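DNA polymerase III beta subunit (Streptococcus pyogenes, PDB 2AVT) is a DNA polymerase sliding clamp that probably encircles DNA and tethers the replicative polymerase to its template. Local coordinates at residues S343-K347 against L359-E364. Numbering follows the deposited sequence.
Sequences SETVK and LTPGDE
Extended strands 345-347 and 359-361 run antiparallel, their axes 4.7 Å apart and inclined at 141°. Lys347 and Thr360 form a hydrogen-bonded pair, Lys347 N to Thr360 O 2.8 Å and Thr360 N to Lys347 O 3.0 Å; Val346 and Pro361 follow as the non-hydrogen-bonded pair, CA to CA 4.7 Å. Gly362, already helical (-74/-32), still donates its N to Thr345 O at 2.7 Å. Ser343, chi1 p, donates a hydrogen bond from OG to the same Thr345 O (2.6 Å), its OG 3.6 Å from Pro361 CB. This is the open end of a beta hairpin in the clamp's C-terminal domain, flanked by strands 262-267 and 367-372. Thr345, chi1 p, puts OG1 where a CB on Gly362 would clash. Asp363 (chi1 p) leads to Glu364, phi/psi 32/60, chi1 p. Lys347 and Thr360 (chi1 p) share a face, Lys347 CB to Thr360 OG1 3.7 Å; the lysine, chi1 -115° then all t, extends until NZ is 4.5 Å from Glu364 OE2, beyond a salt bridge. On the other face Val346, chi1 p, brings CG2 to 4.2 Å from CB of Leu359 (m, m).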
ATOM      1  N   SER A 343     -17.597  -6.589  20.993  1.00 40.67           N
ATOM      2  CA  SER A 343     -17.657  -7.428  22.189  1.00 41.83           C
ATOM      3  C   SER A 343     -16.893  -8.743  22.070  1.00 42.76           C
ATOM      4  O   SER A 343     -16.776  -9.319  20.985  1.00 42.73           O
ATOM      5  CB  SER A 343     -19.108  -7.731  22.559  1.00 41.19           C
ATOM      6  OG  SER A 343     -19.726  -8.519  21.563  1.00 44.78           O
ATOM      7  N   GLU A 344     -16.382  -9.215  23.201  1.00 42.10           N
ATOM      8  CA  GLU A 344     -15.627 -10.452  23.232  1.00 42.87           C
ATOM      9  C   GLU A 344     -16.453 -11.632  22.728  1.00 41.60           C
ATOM     10  O   GLU A 344     -15.913 -12.567  22.146  1.00 41.47           O
ATOM     11  CB  GLU A 344     -15.128 -10.727  24.657  1.00 45.02           C
ATOM     12  CG  GLU A 344     -14.222 -11.945  24.769  1.00 50.32           C
ATOM     13  CD  GLU A 344     -13.624 -12.123  26.158  1.00 53.58           C
ATOM     14  OE1 GLU A 344     -12.845 -11.251  26.591  1.00 54.45           O
ATOM     15  OE2 GLU A 344     -13.934 -13.139  26.818  1.00 55.05           O
ATOM     16  N   THR A 345     -17.766 -11.588  22.933  1.00 41.28           N
ATOM     17  CA  THR A 345     -18.617 -12.689  22.489  1.00 40.64           C
ATOM     18  C   THR A 345     -19.739 -12.230  21.570  1.00 38.98           C
ATOM     19  O   THR A 345     -20.088 -11.049  21.539  1.00 38.68           O
ATOM     20  CB  THR A 345     -19.262 -13.428  23.691  1.00 40.92           C
ATOM     21  OG1 THR A 345     -20.300 -12.617  24.251  1.00 43.30           O
ATOM     22  CG2 THR A 345     -18.232 -13.701  24.768  1.00 39.96           C
ATOM     23  N   VAL A 346     -20.296 -13.178  20.822  1.00 36.94           N
ATOM     24  CA  VAL A 346     -21.401 -12.901  19.911  1.00 36.23           C
ATOM     25  C   VAL A 346     -22.475 -13.965  20.094  1.00 37.54           C
ATOM     26  O   VAL A 346     -22.170 -15.145  20.265  1.00 39.78           O
ATOM     27  CB  VAL A 346     -20.942 -12.896  18.430  1.00 34.39           C
ATOM     28  CG1 VAL A 346     -20.179 -14.173  18.110  1.00 33.28           C
ATOM     29  CG2 VAL A 346     -22.149 -12.762  17.513  1.00 31.75           C
ATOM     30  N   LYS A 347     -23.731 -13.539  20.060  1.00 38.29           N
ATOM     31  CA  LYS A 347     -24.862 -14.438  20.230  1.00 40.33           C
ATOM     32  C   LYS A 347     -25.537 -14.665  18.882  1.00 39.58           C
ATOM     33  O   LYS A 347     -26.008 -13.720  18.256  1.00 38.01           O
ATOM     34  CB  LYS A 347     -25.869 -13.825  21.205  1.00 41.10           C
ATOM     35  CG  LYS A 347     -26.054 -14.590  22.495  1.00 45.32           C
ATOM     36  CD  LYS A 347     -27.106 -13.906  23.370  1.00 47.56           C
ATOM     37  CE  LYS A 347     -27.413 -14.712  24.618  1.00 49.33           C
ATOM     38  NZ  LYS A 347     -28.405 -14.011  25.487  1.00 53.04           N
ATOM     39  N   LEU A 359     -27.429 -12.097  14.510  1.00 43.29           N
ATOM     40  CA  LEU A 359     -26.244 -12.000  15.341  1.00 41.23           C
ATOM     41  C   LEU A 359     -26.367 -10.723  16.177  1.00 40.50           C
ATOM     42  O   LEU A 359     -26.789  -9.683  15.678  1.00 38.94           O
ATOM     43  CB  LEU A 359     -24.981 -11.917  14.468  1.00 43.40           C
ATOM     44  CG  LEU A 359     -24.826 -12.807  13.225  1.00 43.24           C
ATOM     45  CD1 LEU A 359     -25.044 -14.251  13.601  1.00 46.78           C
ATOM     46  CD2 LEU A 359     -25.821 -12.391  12.151  1.00 42.15           C
ATOM     47  N   THR A 360     -26.015 -10.814  17.453  1.00 40.09           N
ATOM     48  CA  THR A 360     -26.067  -9.654  18.337  1.00 40.05           C
ATOM     49  C   THR A 360     -24.880  -9.749  19.275  1.00 39.62           C
ATOM     50  O   THR A 360     -24.448 -10.845  19.635  1.00 38.42           O
ATOM     51  CB  THR A 360     -27.387  -9.600  19.177  1.00 39.53           C
ATOM     52  OG1 THR A 360     -27.483 -10.760  20.014  1.00 38.23           O
ATOM     53  CG2 THR A 360     -28.598  -9.542  18.268  1.00 37.72           C
ATOM     54  N   PRO A 361     -24.328  -8.598  19.671  1.00 41.64           N
ATOM     55  CA  PRO A 361     -23.175  -8.557  20.578  1.00 42.88           C
ATOM     56  C   PRO A 361     -23.453  -9.339  21.857  1.00 44.34           C
ATOM     57  O   PRO A 361     -24.581  -9.360  22.341  1.00 46.82           O
ATOM     58  CB  PRO A 361     -22.982  -7.061  20.819  1.00 43.00           C
ATOM     59  CG  PRO A 361     -24.377  -6.505  20.658  1.00 42.43           C
ATOM     60  CD  PRO A 361     -24.876  -7.251  19.446  1.00 41.69           C
ATOM     61  N   GLY A 362     -22.426  -9.986  22.400  1.00 45.82           N
ATOM     62  CA  GLY A 362     -22.603 -10.773  23.609  1.00 46.99           C
ATOM     63  C   GLY A 362     -22.763  -9.981  24.895  1.00 48.22           C
ATOM     64  O   GLY A 362     -23.470 -10.411  25.809  1.00 49.29           O
ATOM     65  N   ASP A 363     -22.113  -8.826  24.971  1.00 47.90           N
ATOM     66  CA  ASP A 363     -22.178  -7.984  26.161  1.00 48.53           C
ATOM     67  C   ASP A 363     -23.463  -7.162  26.210  1.00 49.55           C
ATOM     68  O   ASP A 363     -23.657  -6.367  27.122  1.00 49.38           O
ATOM     69  CB  ASP A 363     -20.978  -7.030  26.199  1.00 47.48           C
ATOM     70  CG  ASP A 363     -20.948  -6.079  25.012  1.00 45.69           C
ATOM     71  OD1 ASP A 363     -22.026  -5.635  24.573  1.00 45.48           O
ATOM     72  OD2 ASP A 363     -19.847  -5.760  24.523  1.00 47.95           O
ATOM     73  N   GLU A 364     -24.327  -7.351  25.221  1.00 51.88           N
ATOM     74  CA  GLU A 364     -25.585  -6.618  25.134  1.00 54.23           C
ATOM     75  C   GLU A 364     -25.535  -5.197  25.690  1.00 55.42           C
ATOM     76  O   GLU A 364     -26.266  -4.857  26.618  1.00 56.03           O
ATOM     77  CB  GLU A 364     -26.705  -7.409  25.820  1.00 56.66           C
ATOM     78  CG  GLU A 364     -26.312  -8.028  27.142  1.00 59.21           C
ATOM     79  CD  GLU A 364     -27.277  -9.105  27.576  1.00 61.08           C
ATOM     80  OE1 GLU A 364     -28.410  -8.766  27.968  1.00 62.55           O
ATOM     81  OE2 GLU A 364     -26.905 -10.297  27.517  1.00 62.07           O
TER